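Local coordinates for protein polycyclic ketone monooxygenase (Myceliophthora thermophila, PDB 5MQ6) that uses FAD and NADPH to insert one oxygen atom beside the carbonyl of ketones, polycyclic ones above all, yielding esters or lactones, at residues Asn335-Ser338 with Tyr339-Asp342; Pro360-Ser363 with Ala364-Ser368. All coordinates share one frame; numbering follows the deposited sequence.

Contact 1. Residues Asn335-Ser338 with Tyr339-Asp342; sequences NLDS and YLTD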
ATOM      1  N   ASN A 335      20.396   1.909  -0.814  1.00 22.19           N
ATOM      2  CA  ASN A 335      20.865   2.984  -1.672  1.00 21.57           C
ATOM      3  C   ASN A 335      19.722   3.872  -2.192  1.00 20.53           C
ATOM      4  O   ASN A 335      19.751   5.061  -2.015  1.00 23.08           O
ATOM      5  CB  ASN A 335      21.676   2.359  -2.794  1.00 21.84           C
ATOM      6  CG  ASN A 335      22.316   3.384  -3.670  1.00 24.16           C
ATOM      7  OD1 ASN A 335      21.758   3.837  -4.686  1.00 25.00           O
ATOM      8  ND2 ASN A 335      23.479   3.800  -3.253  1.00 22.91           N
ATOM      9  N   LEU A 336      18.671   3.262  -2.747  1.00 19.71           N
ATOM     10  CA  LEU A 336      17.506   3.980  -3.181  1.00 20.33           C
ATOM     11  C   LEU A 336      16.874   4.782  -2.010  1.00 21.71           C
ATOM     12  O   LEU A 336      16.580   5.959  -2.123  1.00 19.73           O
ATOM     13  CB  LEU A 336      16.459   3.015  -3.768  1.00 18.20           C
ATOM     14  CG  LEU A 336      15.136   3.635  -4.135  1.00 18.91           C
ATOM     15  CD1 LEU A 336      15.322   4.727  -5.220  1.00 20.59           C
ATOM     16  CD2 LEU A 336      14.285   2.521  -4.705  1.00 18.28           C
ATOM     17  N   ASP A 337      16.629   4.109  -0.905  1.00 19.05           N
ATOM     18  CA  ASP A 337      15.944   4.769   0.153  1.00 18.70           C
ATOM     19  C   ASP A 337      16.782   5.902   0.776  1.00 20.23           C
ATOM     20  O   ASP A 337      16.186   6.767   1.438  1.00 21.59           O
ATOM     21  CB  ASP A 337      15.605   3.767   1.264  1.00 19.48           C
ATOM     22  CG  ASP A 337      14.395   4.194   2.074  1.00 21.64           C
ATOM     23  OD1 ASP A 337      13.309   4.483   1.429  1.00 20.06           O
ATOM     24  OD2 ASP A 337      14.525   4.203   3.354  1.00 23.38           O
ATOM     25  N   SER A 338      18.127   5.887   0.634  1.00 19.61           N
ATOM     26  CA  SER A 338      18.949   6.962   1.175  1.00 19.05           C
ATOM     27  C   SER A 338      18.620   8.279   0.548  1.00 20.99           C
ATOM     28  O   SER A 338      18.787   9.297   1.215  1.00 21.75           O
ATOM     29  CB  SER A 338      20.436   6.677   1.042  1.00 19.85           C
ATOM     30  OG  SER A 338      20.909   6.702  -0.378  1.00 20.00           O
ATOM     31  N   TYR A 339      18.083   8.280  -0.690  1.00 18.51           N
ATOM     32  CA  TYR A 339      17.720   9.540  -1.348  1.00 19.75           C
ATOM     33  C   TYR A 339      16.397  10.072  -0.827  1.00 19.82           C
ATOM     34  O   TYR A 339      16.183  11.253  -0.725  1.00 20.43           O
ATOM     35  CB  TYR A 339      17.665   9.318  -2.892  1.00 21.98           C
ATOM     36  CG  TYR A 339      19.048   9.129  -3.450  1.00 20.97           C
ATOM     37  CD1 TYR A 339      19.895  10.246  -3.758  1.00 25.09           C
ATOM     38  CD2 TYR A 339      19.595   7.885  -3.535  1.00 22.54           C
ATOM     39  CE1 TYR A 339      21.235  10.044  -4.193  1.00 26.41           C
ATOM     40  CE2 TYR A 339      20.890   7.679  -3.966  1.00 26.82           C
ATOM     41  CZ  TYR A 339      21.725   8.740  -4.292  1.00 26.36           C
ATOM     42  OH  TYR A 339      23.008   8.400  -4.691  1.00 26.88           O
ATOM     43  N   LEU A 340      15.493   9.179  -0.506  1.00 18.57           N
ATOM     44  CA  LEU A 340      14.192   9.525  -0.028  1.00 19.66           C
ATOM     45  C   LEU A 340      14.150   9.866   1.443  1.00 19.43           C
ATOM     46  O   LEU A 340      13.206  10.519   1.895  1.00 20.50           O
ATOM     47  CB  LEU A 340      13.201   8.336  -0.308  1.00 19.62           C
ATOM     48  CG  LEU A 340      13.001   8.210  -1.792  1.00 20.47           C
ATOM     49  CD1 LEU A 340      12.569   6.781  -2.214  1.00 21.39           C
ATOM     50  CD2 LEU A 340      12.054   9.305  -2.298  1.00 21.85           C
ATOM     51  N   THR A 341      15.168   9.455   2.193  1.00 19.88           N
ATOM     52  CA  THR A 341      15.272   9.808   3.619  1.00 19.00           C
ATOM     53  C   THR A 341      16.252  11.002   3.785  1.00 21.46           C
ATOM     54  O   THR A 341      16.668  11.373   4.889  1.00 23.22           O
ATOM     55  CB  THR A 341      15.745   8.608   4.451  1.00 17.76           C
ATOM     56  OG1 THR A 341      16.982   8.067   3.947  1.00 18.91           O
ATOM     57  CG2 THR A 341      14.751   7.549   4.433  1.00 17.59           C
ATOM     58  N   ASP A 342      16.625  11.608   2.693  1.00 22.86           N
ATOM     59  CA  ASP A 342      17.526  12.791   2.723  1.00 24.25           C
ATOM     60  C   ASP A 342      18.841  12.408   3.418  1.00 24.76           C
ATOM     61  O   ASP A 342      19.330  13.085   4.345  1.00 30.27           O
ATOM     62  CB  ASP A 342      16.799  13.991   3.319  1.00 25.35           C
ATOM     63  CG  ASP A 342      17.611  15.304   3.255  1.00 32.43           C
ATOM     64  OD1 ASP A 342      18.426  15.451   2.326  1.00 30.72           O
ATOM     65  OD2 ASP A 342      17.406  16.212   4.131  1.00 32.72           O
TER
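Thr341, at the C-terminal side of helix 328-340, places two donors on the carbonyl oxygen of Asp337. Its backbone N reaches Asp337 O at 3.0 Å and its OG1 at 2.9 Å, the hydroxyl tilted 30° from the carbonyl plane. With chi1 at 55°, OG1 stands between the backbone N and the carbonyl carbon of its own residue, turned back toward the preceding turn. Ser338 also turns its hydroxyl back, but over three residues: OG gives a 2.6 Å bond to Asn335 O, in the carbonyl plane and on a lone pair, and Gln348 bonds this hydroxyl too. The backbone bonding is mixed here: Tyr339 N reaches Leu336 O over three residues, from above the carbonyl plane, while Thr341 N keeps the four-residue spacing.

Among the side chains, the Tyr339 ring runs alongside Asn335, its plane 66° from the amide, and brings CD2 edge-on to within 3.2 Å of Asn335 O. The polar ends of both are held from the following loop, Tyr339 OH by Gln348 and the Asn335 amide by Met351 and Glu349. On the Thr341 side, the methyl CG2 lies 3.5 Å from Asp337 OD2, the side chains crossing at about a right angle. The side chain of Leu336 lies about 9 Å from FAD.

Serine and threonine hydroxyls thus supplement a backbone whose own bonds are partly weak.

Contact 2. Residues Pro360-Ser363 with Ala364-Ser368; sequences PAFS and AVIGS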
ATOM      1  N   PRO A 360      14.294  14.731  -2.260  1.00 22.63           N
ATOM      2  CA  PRO A 360      14.769  14.591  -0.888  1.00 23.34           C
ATOM      3  C   PRO A 360      13.797  15.127   0.173  1.00 20.16           C
ATOM      4  O   PRO A 360      13.853  14.693   1.301  1.00 21.62           O
ATOM      5  CB  PRO A 360      16.095  15.402  -0.911  1.00 26.55           C
ATOM      6  CG  PRO A 360      15.787  16.504  -1.916  1.00 26.66           C
ATOM      7  CD  PRO A 360      15.072  15.737  -3.011  1.00 24.69           C
ATOM      8  N   ALA A 361      12.838  15.965  -0.215  1.00 19.94           N
ATOM      9  CA  ALA A 361      11.774  16.366   0.720  1.00 23.52           C
ATOM     10  C   ALA A 361      10.744  15.299   0.929  1.00 23.77           C
ATOM     11  O   ALA A 361       9.864  15.462   1.815  1.00 19.13           O
ATOM     12  CB  ALA A 361      11.053  17.644   0.275  1.00 27.16           C
ATOM     13  N   PHE A 362      10.803  14.207   0.144  1.00 20.97           N
ATOM     14  CA  PHE A 362       9.946  13.039   0.569  1.00 22.02           C
ATOM     15  C   PHE A 362      10.194  12.559   2.012  1.00 19.48           C
ATOM     16  O   PHE A 362       9.301  11.980   2.677  1.00 22.06           O
ATOM     17  CB  PHE A 362      10.007  11.881  -0.423  1.00 22.54           C
ATOM     18  CG  PHE A 362       8.790  10.995  -0.420  1.00 21.67           C
ATOM     19  CD1 PHE A 362       7.574  11.452  -0.940  1.00 28.19           C
ATOM     20  CD2 PHE A 362       8.869   9.670   0.059  1.00 24.43           C
ATOM     21  CE1 PHE A 362       6.430  10.616  -0.937  1.00 31.66           C
ATOM     22  CE2 PHE A 362       7.752   8.863   0.088  1.00 31.35           C
ATOM     23  CZ  PHE A 362       6.532   9.325  -0.437  1.00 33.38           C
ATOM     24  N   SER A 363      11.371  12.828   2.504  1.00 18.60           N
ATOM     25  CA  SER A 363      11.753  12.526   3.891  1.00 21.51           C
ATOM     26  C   SER A 363      10.811  13.197   4.922  1.00 19.94           C
ATOM     27  O   SER A 363      10.704  12.756   6.090  1.00 21.01           O
ATOM     28  CB  SER A 363      13.182  13.076   4.083  1.00 22.86           C
ATOM     29  OG  SER A 363      13.167  14.504   3.903  1.00 23.40           O
ATOM     30  N   ALA A 364      10.099  14.236   4.493  1.00 18.91           N
ATOM     31  CA  ALA A 364       9.087  14.863   5.333  1.00 20.89           C
ATOM     32  C   ALA A 364       8.141  13.820   5.873  1.00 20.68           C
ATOM     33  O   ALA A 364       7.644  13.942   6.938  1.00 22.74           O
ATOM     34  CB  ALA A 364       8.273  15.925   4.532  1.00 17.52           C
ATOM     35  N   VAL A 365       7.808  12.839   5.070  1.00 22.51           N
ATOM     36  CA  VAL A 365       6.830  11.854   5.498  1.00 22.60           C
ATOM     37  C   VAL A 365       7.426  10.531   5.864  1.00 23.48           C
ATOM     38  O   VAL A 365       6.720   9.754   6.452  1.00 22.85           O
ATOM     39  CB  VAL A 365       5.665  11.594   4.557  1.00 23.23           C
ATOM     40  CG1 VAL A 365       4.679  12.773   4.637  1.00 30.66           C
ATOM     41  CG2 VAL A 365       6.143  11.282   3.137  1.00 20.32           C
ATOM     42  N   ILE A 366       8.664  10.273   5.464  1.00 24.75           N
ATOM     43  CA  ILE A 366       9.364   9.012   5.749  1.00 27.05           C
ATOM     44  C   ILE A 366      10.284   9.055   6.974  1.00 26.87           C
ATOM     45  O   ILE A 366      10.348   8.079   7.723  1.00 28.80           O
ATOM     46  CB  ILE A 366      10.192   8.620   4.486  1.00 27.84           C
ATOM     47  CG1 ILE A 366       9.255   8.289   3.367  1.00 31.10           C
ATOM     48  CG2 ILE A 366      11.110   7.503   4.782  1.00 31.23           C
ATOM     49  CD1 ILE A 366       8.114   7.421   3.773  1.00 31.98           C
ATOM     50  N   GLY A 367      10.933  10.191   7.223  1.00 21.49           N
ATOM     51  CA  GLY A 367      11.954  10.273   8.268  1.00 20.73           C
ATOM     52  C   GLY A 367      13.272  10.582   7.593  1.00 19.88           C
ATOM     53  O   GLY A 367      13.422  10.402   6.394  1.00 26.64           O
ATOM     54  N   SER A 368      14.242  10.997   8.364  1.00 18.29           N
ATOM     55  CA  SER A 368      15.614  11.159   7.918  1.00 21.39           C
ATOM     56  C   SER A 368      16.506  10.876   9.066  1.00 19.91           C
ATOM     57  O   SER A 368      16.191  11.320  10.121  1.00 22.05           O
ATOM     58  CB  SER A 368      15.861  12.637   7.513  1.00 21.06           C
ATOM     59  OG  SER A 368      17.182  12.816   7.043  1.00 21.25           O
TER
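From Ala361 to Gly367 the backbone winds through a 3-10 turn into the short helix 363-366. Ala364 N to Ala361 O and Val365 N to Phe362 O each span three residues, whereas Gly367 N reaches back four to Ser363 O at 2.8 Å. Gly367 then leaves the helix with a positive phi of 116°, a conformation in which a beta carbon would collide with the carbonyl oxygen of Ile366.

Ser363 OG turns back to Pro360 O, 2.7 Å away. Val365 lays its methyl CG2 over the centre of one face of the Phe362 ring, a CH-pi contact 4.0 Å from the centroid. Ile366 comes in obliquely, its CG1 3.6 Å from Phe362 CD2. Phe362 CG lies anti to the backbone N (chi1 -154°), which swings the ring forward to both. An alanine in place of Phe362 is likely to open a gap beside Val365 and Ile366 and leave the valine methyl without its aromatic face.

Apolar packing thus joins one side of this turn, where Phe362 is about 9 Å from NADPH, while Trp589 and Ser592 meet the Ser363 and Ala364 carbonyls and buried Gly367 O has no partner in the model.

Overall arrangement
Both contacts are buried local turns, with centres 9 Å apart, and they follow each other along the chain: contact 1 lies at the end of helix 328-340, and contact 2 forms the short helix 363-366. They meet directly: Ser368 OG lies 2.6 Å from Thr341 O in a probable hydrogen bond, and Leu340 O packs on the CB of Ser363. In each a serine hydroxyl bonds a carbonyl three residues back, but the remaining chemistry diverges. Residues 335-342 are more polar, with Asp342 hydrogen-bonded to His371 and in a salt bridge to Arg370, and lie nearer FAD than NADPH; residues 360-368 centre on an aromatic-aliphatic cluster at similar distances from both cofactors and pack against helix 378-406.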